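Local coordinates for protein PrgZ (Enterococcus faecalis, PDB 4FAJ) that binds a peptide sex pheromone outside the cell as a membrane-anchored substrate-binding protein, and probably passes it to a peptide transporter, at residues Leu73-Ala78 with Tyr212-Lys217; Asp141-Trp146 with Leu181-Ile186. One frame throughout, in Å; residues are numbered along the deposited sequence.

Contact 1: residues Leu73-Ala78 with Tyr212-Lys217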
ATOM      1  N   LEU A  73      12.353  -3.423   7.177  1.00 17.41           N
ATOM      2  CA  LEU A  73      13.007  -2.188   7.597  1.00 17.90           C
ATOM      3  C   LEU A  73      13.867  -1.594   6.471  1.00 18.23           C
ATOM      4  O   LEU A  73      14.723  -0.735   6.722  1.00 18.46           O
ATOM      5  CB  LEU A  73      13.871  -2.447   8.833  1.00 18.52           C
ATOM      6  CG  LEU A  73      13.176  -3.019  10.062  1.00 18.29           C
ATOM      7  CD1 LEU A  73      14.206  -3.337  11.145  1.00 19.90           C
ATOM      8  CD2 LEU A  73      12.148  -2.031  10.572  1.00 18.47           C
ATOM      9  N   ASP A  74      13.644  -2.055   5.243  1.00 18.47           N
ATOM     10  CA  ASP A  74      14.446  -1.653   4.085  1.00 18.87           C
ATOM     11  C   ASP A  74      13.549  -1.001   3.023  1.00 18.68           C
ATOM     12  O   ASP A  74      12.667  -1.658   2.458  1.00 18.88           O
ATOM     13  CB  ASP A  74      15.163  -2.871   3.506  1.00 19.40           C
ATOM     14  CG  ASP A  74      16.096  -2.532   2.337  1.00 20.11           C
ATOM     15  OD1 ASP A  74      16.214  -1.356   1.917  1.00 21.19           O
ATOM     16  OD2 ASP A  74      16.719  -3.480   1.818  1.00 21.21           O
ATOM     17  N   PRO A  75      13.798   0.288   2.719  1.00 18.35           N
ATOM     18  CA  PRO A  75      13.065   0.985   1.656  1.00 18.16           C
ATOM     19  C   PRO A  75      12.912   0.184   0.360  1.00 18.28           C
ATOM     20  O   PRO A  75      11.877   0.257  -0.304  1.00 18.27           O
ATOM     21  CB  PRO A  75      13.937   2.226   1.398  1.00 18.25           C
ATOM     22  CG  PRO A  75      14.544   2.521   2.704  1.00 18.15           C
ATOM     23  CD  PRO A  75      14.819   1.165   3.331  1.00 18.75           C
ATOM     24  N   ALA A  76      13.949  -0.551  -0.012  1.00 18.70           N
ATOM     25  CA  ALA A  76      13.929  -1.309  -1.250  1.00 19.13           C
ATOM     26  C   ALA A  76      12.914  -2.450  -1.225  1.00 19.51           C
ATOM     27  O   ALA A  76      12.401  -2.815  -2.272  1.00 21.02           O
ATOM     28  CB  ALA A  76      15.330  -1.843  -1.579  1.00 19.45           C
ATOM     29  N   THR A  77      12.614  -3.006  -0.051  1.00 19.54           N
ATOM     30  CA  THR A  77      11.751  -4.186   0.043  1.00 19.36           C
ATOM     31  C   THR A  77      10.402  -3.966   0.732  1.00 18.78           C
ATOM     32  O   THR A  77       9.533  -4.823   0.620  1.00 19.04           O
ATOM     33  CB  THR A  77      12.452  -5.352   0.774  1.00 20.08           C
ATOM     34  OG1 THR A  77      12.632  -5.014   2.157  1.00 19.95           O
ATOM     35  CG2 THR A  77      13.807  -5.673   0.109  1.00 20.66           C
ATOM     36  N   ALA A  78      10.222  -2.839   1.425  1.00 17.85           N
ATOM     37  CA  ALA A  78       8.986  -2.567   2.154  1.00 17.68           C
ATOM     38  C   ALA A  78       7.819  -2.228   1.202  1.00 17.50           C
ATOM     39  O   ALA A  78       7.912  -1.303   0.397  1.00 17.87           O
ATOM     40  CB  ALA A  78       9.198  -1.439   3.153  1.00 17.43           C
ATOM     41  N   TYR A 212      13.325   6.469  -0.710  1.00 14.79           N
ATOM     42  CA  TYR A 212      14.173   6.938   0.398  1.00 14.86           C
ATOM     43  C   TYR A 212      15.639   6.577   0.133  1.00 15.09           C
ATOM     44  O   TYR A 212      15.942   5.595  -0.583  1.00 15.08           O
ATOM     45  CB  TYR A 212      13.709   6.360   1.754  1.00 15.02           C
ATOM     46  CG  TYR A 212      12.464   7.005   2.366  1.00 14.36           C
ATOM     47  CD1 TYR A 212      11.642   7.871   1.633  1.00 14.12           C
ATOM     48  CD2 TYR A 212      12.086   6.713   3.676  1.00 15.01           C
ATOM     49  CE1 TYR A 212      10.488   8.436   2.205  1.00 14.20           C
ATOM     50  CE2 TYR A 212      10.921   7.276   4.252  1.00 15.36           C
ATOM     51  CZ  TYR A 212      10.134   8.134   3.512  1.00 14.36           C
ATOM     52  OH  TYR A 212       8.993   8.689   4.089  1.00 15.35           O
ATOM     53  N   PRO A 213      16.567   7.395   0.661  1.00 14.78           N
ATOM     54  CA  PRO A 213      17.962   6.994   0.569  1.00 14.91           C
ATOM     55  C   PRO A 213      18.270   5.883   1.572  1.00 15.05           C
ATOM     56  O   PRO A 213      17.524   5.686   2.532  1.00 14.13           O
ATOM     57  CB  PRO A 213      18.716   8.265   0.957  1.00 15.22           C
ATOM     58  CG  PRO A 213      17.786   8.970   1.927  1.00 15.48           C
ATOM     59  CD  PRO A 213      16.380   8.585   1.511  1.00 14.88           C
ATOM     60  N   VAL A 214      19.355   5.169   1.332  1.00 15.75           N
ATOM     61  CA  VAL A 214      19.976   4.353   2.359  1.00 16.72           C
ATOM     62  C   VAL A 214      21.427   4.761   2.415  1.00 17.85           C
ATOM     63  O   VAL A 214      21.982   5.230   1.413  1.00 19.14           O
ATOM     64  CB  VAL A 214      19.840   2.832   2.090  1.00 17.01           C
ATOM     65  CG1 VAL A 214      18.392   2.386   2.327  1.00 16.38           C
ATOM     66  CG2 VAL A 214      20.314   2.485   0.698  1.00 15.44           C
ATOM     67  N   GLN A 215      22.039   4.596   3.581  1.00 18.68           N
ATOM     68  CA  GLN A 215      23.399   5.073   3.805  1.00 19.48           C
ATOM     69  C   GLN A 215      24.398   4.122   3.157  1.00 20.43           C
ATOM     70  O   GLN A 215      24.389   2.930   3.438  1.00 20.66           O
ATOM     71  CB  GLN A 215      23.689   5.189   5.297  1.00 19.68           C
ATOM     72  CG  GLN A 215      24.963   5.961   5.612  1.00 19.42           C
ATOM     73  CD  GLN A 215      25.511   5.649   6.981  1.00 20.97           C
ATOM     74  OE1 GLN A 215      25.744   4.489   7.317  1.00 21.52           O
ATOM     75  NE2 GLN A 215      25.730   6.683   7.781  1.00 21.00           N
ATOM     76  N   GLN A 216      25.255   4.650   2.286  1.00 21.25           N
ATOM     77  CA  GLN A 216      26.221   3.808   1.582  1.00 22.54           C
ATOM     78  C   GLN A 216      27.101   2.995   2.537  1.00 23.02           C
ATOM     79  O   GLN A 216      27.335   1.813   2.298  1.00 23.70           O
ATOM     80  CB  GLN A 216      27.102   4.644   0.656  1.00 23.33           C
ATOM     81  CG  GLN A 216      26.443   5.078  -0.629  1.00 24.04           C
ATOM     82  CD  GLN A 216      27.281   6.097  -1.362  1.00 27.70           C
ATOM     83  OE1 GLN A 216      27.247   7.289  -1.045  1.00 31.27           O
ATOM     84  NE2 GLN A 216      28.060   5.636  -2.333  1.00 30.52           N
ATOM     85  N   LYS A 217      27.586   3.626   3.601  1.00 23.68           N
ATOM     86  CA  LYS A 217      28.451   2.959   4.587  1.00 24.78           C
ATOM     87  C   LYS A 217      27.753   1.757   5.241  1.00 24.24           C
ATOM     88  O   LYS A 217      28.336   0.676   5.359  1.00 24.27           O
ATOM     89  CB  LYS A 217      28.895   3.968   5.654  1.00 25.67           C
ATOM     90  CG  LYS A 217      29.737   3.397   6.796  1.00 28.21           C
ATOM     91  CD  LYS A 217      30.451   4.517   7.565  1.00 30.66           C
ATOM     92  CE  LYS A 217      30.968   4.035   8.908  1.00 33.33           C
ATOM     93  NZ  LYS A 217      29.853   3.876   9.883  1.00 34.71           N
TER
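Apolar contact joins two connections of this family 5 solute-binding protein, away from its zinc sites, and P75 is the residue through which it runs. The CG of its ring sits 4.0 Å from CB of Y212 on one flank and 3.9 Å from CG1 of V214 on another, so the proline rests against two residues that bracket P213, whose CB points away from 73-78. CD of P75 shares the touch on V214. The valine offers CG1 because chi1 of -72° sets that methyl anti to its carbonyl carbon, leaving CG2 in the crowded position between N and C. Y212 gives only its CB; its ring is carried away from the proline, with the phenol OH hydrogen-bonded to a glycerol, probably from the crystallisation liquor.

No hydrogen bond joins the two segments. The polar work is done within 73-78, where it fixes the shape that presents the proline. D74 has CG anti to its backbone N (chi1 -177°), and its OD1 takes the N-H of A76 at 3.1 Å, which makes an Asx turn over P75. That N-H comes from above the carboxylate plane, 66° out of it. The carbonyl O of D74 is gripped twice, by N of T77 at 2.8 Å and by N of A78 at 2.9 Å, so the chain turns sharply after D74. The other carboxylate oxygen, OD2, forms a salt bridge with R148, which probably favours the charged form of D74.

Segment 73-78 lies in the loop between strand 61-66 and helix 81-90, while 212-217 leads into helix 216-222, with Q215 as its N-cap. Helix 139-150 touches both, through R148 on A76 and A145 on V214; helix 81-90 lies against L73, A78 and Y212.

Contact 2: residues Asp141-Trp146 with Leu181-Ile186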
ATOM      1  N   ASP A 141      24.350   8.834  -1.948  1.00 20.04           N
ATOM      2  CA  ASP A 141      23.458   7.927  -1.204  1.00 19.48           C
ATOM      3  C   ASP A 141      22.172   7.624  -1.995  1.00 18.95           C
ATOM      4  O   ASP A 141      21.713   6.463  -2.039  1.00 18.71           O
ATOM      5  CB  ASP A 141      23.058   8.511   0.171  1.00 19.27           C
ATOM      6  CG  ASP A 141      24.208   8.550   1.176  1.00 20.32           C
ATOM      7  OD1 ASP A 141      25.056   7.630   1.197  1.00 20.43           O
ATOM      8  OD2 ASP A 141      24.243   9.510   1.986  1.00 21.16           O
ATOM      9  N   PHE A 142      21.567   8.660  -2.594  1.00 18.30           N
ATOM     10  CA  PHE A 142      20.358   8.465  -3.395  1.00 17.36           C
ATOM     11  C   PHE A 142      20.632   7.670  -4.675  1.00 17.33           C
ATOM     12  O   PHE A 142      19.889   6.729  -4.987  1.00 16.76           O
ATOM     13  CB  PHE A 142      19.667   9.802  -3.734  1.00 17.10           C
ATOM     14  CG  PHE A 142      18.914  10.406  -2.584  1.00 15.83           C
ATOM     15  CD1 PHE A 142      17.595  10.049  -2.331  1.00 15.09           C
ATOM     16  CD2 PHE A 142      19.515  11.360  -1.762  1.00 16.12           C
ATOM     17  CE1 PHE A 142      16.893  10.607  -1.269  1.00 14.61           C
ATOM     18  CE2 PHE A 142      18.812  11.924  -0.705  1.00 14.99           C
ATOM     19  CZ  PHE A 142      17.501  11.540  -0.460  1.00 14.49           C
ATOM     20  N   VAL A 143      21.697   8.025  -5.390  1.00 17.76           N
ATOM     21  CA  VAL A 143      22.067   7.319  -6.620  1.00 18.37           C
ATOM     22  C   VAL A 143      22.206   5.815  -6.370  1.00 19.14           C
ATOM     23  O   VAL A 143      21.586   5.006  -7.065  1.00 18.55           O
ATOM     24  CB  VAL A 143      23.371   7.862  -7.249  1.00 19.09           C
ATOM     25  CG1 VAL A 143      23.883   6.917  -8.330  1.00 18.65           C
ATOM     26  CG2 VAL A 143      23.161   9.270  -7.816  1.00 18.58           C
ATOM     27  N   ALA A 144      23.012   5.451  -5.374  1.00 19.97           N
ATOM     28  CA  ALA A 144      23.229   4.043  -5.026  1.00 20.63           C
ATOM     29  C   ALA A 144      21.956   3.339  -4.534  1.00 20.27           C
ATOM     30  O   ALA A 144      21.756   2.162  -4.839  1.00 20.58           O
ATOM     31  CB  ALA A 144      24.346   3.909  -3.985  1.00 21.33           C
ATOM     32  N   ALA A 145      21.113   4.048  -3.778  1.00 19.38           N
ATOM     33  CA  ALA A 145      19.870   3.496  -3.259  1.00 18.88           C
ATOM     34  C   ALA A 145      18.931   3.102  -4.382  1.00 18.75           C
ATOM     35  O   ALA A 145      18.354   2.013  -4.369  1.00 18.73           O
ATOM     36  CB  ALA A 145      19.160   4.530  -2.316  1.00 18.48           C
ATOM     37  N   TRP A 146      18.784   3.990  -5.361  1.00 19.08           N
ATOM     38  CA  TRP A 146      17.870   3.756  -6.477  1.00 19.09           C
ATOM     39  C   TRP A 146      18.407   2.713  -7.455  1.00 19.53           C
ATOM     40  O   TRP A 146      17.639   1.915  -7.998  1.00 19.09           O
ATOM     41  CB  TRP A 146      17.564   5.060  -7.210  1.00 18.76           C
ATOM     42  CG  TRP A 146      16.909   6.106  -6.338  1.00 18.99           C
ATOM     43  CD1 TRP A 146      16.426   5.947  -5.068  1.00 18.78           C
ATOM     44  CD2 TRP A 146      16.655   7.468  -6.689  1.00 19.48           C
ATOM     45  NE1 TRP A 146      15.913   7.136  -4.606  1.00 17.70           N
ATOM     46  CE2 TRP A 146      16.025   8.077  -5.587  1.00 18.11           C
ATOM     47  CE3 TRP A 146      16.891   8.230  -7.835  1.00 21.98           C
ATOM     48  CZ2 TRP A 146      15.643   9.419  -5.588  1.00 19.10           C
ATOM     49  CZ3 TRP A 146      16.503   9.577  -7.832  1.00 22.46           C
ATOM     50  CH2 TRP A 146      15.882  10.146  -6.714  1.00 20.00           C
ATOM     51  N   LEU A 181      21.067   3.638 -15.077  1.00 24.36           N
ATOM     52  CA  LEU A 181      19.884   4.376 -14.581  1.00 23.02           C
ATOM     53  C   LEU A 181      20.169   5.881 -14.676  1.00 22.43           C
ATOM     54  O   LEU A 181      21.215   6.343 -14.223  1.00 22.52           O
ATOM     55  CB  LEU A 181      19.543   3.970 -13.146  1.00 22.28           C
ATOM     56  CG  LEU A 181      18.198   4.450 -12.587  1.00 21.10           C
ATOM     57  CD1 LEU A 181      17.022   3.800 -13.311  1.00 19.79           C
ATOM     58  CD2 LEU A 181      18.107   4.178 -11.088  1.00 20.40           C
ATOM     59  N   ALA A 182      19.261   6.635 -15.293  1.00 21.52           N
ATOM     60  CA  ALA A 182      19.517   8.044 -15.603  1.00 21.95           C
ATOM     61  C   ALA A 182      19.315   8.926 -14.372  1.00 21.41           C
ATOM     62  O   ALA A 182      18.430   9.785 -14.338  1.00 21.10           O
ATOM     63  CB  ALA A 182      18.638   8.516 -16.768  1.00 21.82           C
ATOM     64  N   VAL A 183      20.134   8.660 -13.357  1.00 21.32           N
ATOM     65  CA  VAL A 183      20.200   9.443 -12.140  1.00 21.64           C
ATOM     66  C   VAL A 183      21.676   9.668 -11.837  1.00 22.37           C
ATOM     67  O   VAL A 183      22.462   8.718 -11.872  1.00 22.49           O
ATOM     68  CB  VAL A 183      19.546   8.700 -10.963  1.00 21.52           C
ATOM     69  CG1 VAL A 183      19.667   9.529  -9.685  1.00 22.67           C
ATOM     70  CG2 VAL A 183      18.081   8.377 -11.281  1.00 22.41           C
ATOM     71  N   LYS A 184      22.064  10.913 -11.562  1.00 22.72           N
ATOM     72  CA  LYS A 184      23.458  11.204 -11.222  1.00 23.65           C
ATOM     73  C   LYS A 184      23.601  12.303 -10.166  1.00 24.09           C
ATOM     74  O   LYS A 184      22.751  13.192 -10.059  1.00 22.86           O
ATOM     75  CB  LYS A 184      24.248  11.576 -12.478  1.00 24.21           C
ATOM     76  CG  LYS A 184      24.010  12.990 -12.999  1.00 24.92           C
ATOM     77  CD  LYS A 184      24.795  13.255 -14.276  1.00 28.09           C
ATOM     78  CE  LYS A 184      24.567  14.670 -14.780  1.00 29.01           C
ATOM     79  NZ  LYS A 184      25.465  15.014 -15.920  1.00 29.92           N
ATOM     80  N   SER A 185      24.697  12.234  -9.412  1.00 24.94           N
ATOM     81  CA  SER A 185      25.094  13.309  -8.507  1.00 25.75           C
ATOM     82  C   SER A 185      25.944  14.332  -9.246  1.00 26.76           C
ATOM     83  O   SER A 185      26.687  13.992 -10.173  1.00 27.47           O
ATOM     84  CB  SER A 185      25.888  12.754  -7.321  1.00 26.13           C
ATOM     85  OG  SER A 185      26.975  11.965  -7.774  1.00 27.84           O
ATOM     86  N   ILE A 186      25.808  15.591  -8.843  1.00 27.04           N
ATOM     87  CA  ILE A 186      26.705  16.660  -9.247  1.00 28.13           C
ATOM     88  C   ILE A 186      27.203  17.256  -7.932  1.00 28.59           C
ATOM     89  O   ILE A 186      26.448  17.916  -7.217  1.00 28.69           O
ATOM     90  CB  ILE A 186      25.984  17.733 -10.097  1.00 28.04           C
ATOM     91  CG1 ILE A 186      25.308  17.097 -11.310  1.00 27.93           C
ATOM     92  CG2 ILE A 186      26.970  18.797 -10.558  1.00 29.05           C
ATOM     93  CD1 ILE A 186      24.296  17.983 -11.984  1.00 29.34           C
TER
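Helix 141-146 and strand 183-186 run nearly antiparallel, their local axes 165° apart in direction and 7.8 Å apart at closest approach, with V143 and K184 nearest by CA. The contact is apolar, and no hydrogen bond crosses it.

V143 and W146, one helical turn apart, put their side chains toward segment 181-186. The indole lies across V183 at about a right angle, and its six-membered ring does the touching: CE3 is 3.6 Å from CG1 of V183, and CZ3 follows at 3.7 Å from that same methyl. CG2 of V183 reaches the ring edge in plane, also 3.6 Å from CE3, so both methyls grip one corner of the indole. On one face of the ring the carbonyl O of F142 stands 3.3 Å above the plane, toward the rim; NE1 is satisfied elsewhere, by the backbone O of Y211.

V143 has CG1 anti to its backbone N (chi1 167°), which leaves CG2, anti to the carbonyl carbon, to meet the strand. This methyl lies 4.0 Å from CG1 of V183 and then rides over the backbone, 3.7 Å from N of S185. At the other end L181 packs its CD2 4.0 Å from CB of W146 and beside the carbonyl O of W146. The inverse gamma turn centred on A182 carries the chain from L181 into the strand.

Away from the zinc sites, helix 139-150 packs here on strand 183-186, an outermost strand of the four-stranded antiparallel sheet 113-115, 120-124, 190-194 and 183-186. W146 also touches I193 of strand 190-194 and meets Y211 and F162 edge-to-face, while L181 continues onto helix 168-172.

Helix 139-150 is what the two contacts share. It supplies one side of contact 2 and also reaches both segments of contact 1: F142 lies against P213 of 212-217, and R148 serves 73-78. D141 ties them further: its OD1 probably accepts a hydrogen bond from N of Q216, at the start of helix 216-222. The touching residues of contact 1 are all buried, and its centre lies about 17 Å from the centre of the chain; that of contact 2, partly buried with exposed K184 at its margin, lies about 25 Å away. Both are apolar between their segments, but contact 1 works through a proline held in an Asx turn, and contact 2 seats a helix on a sheet-edge strand.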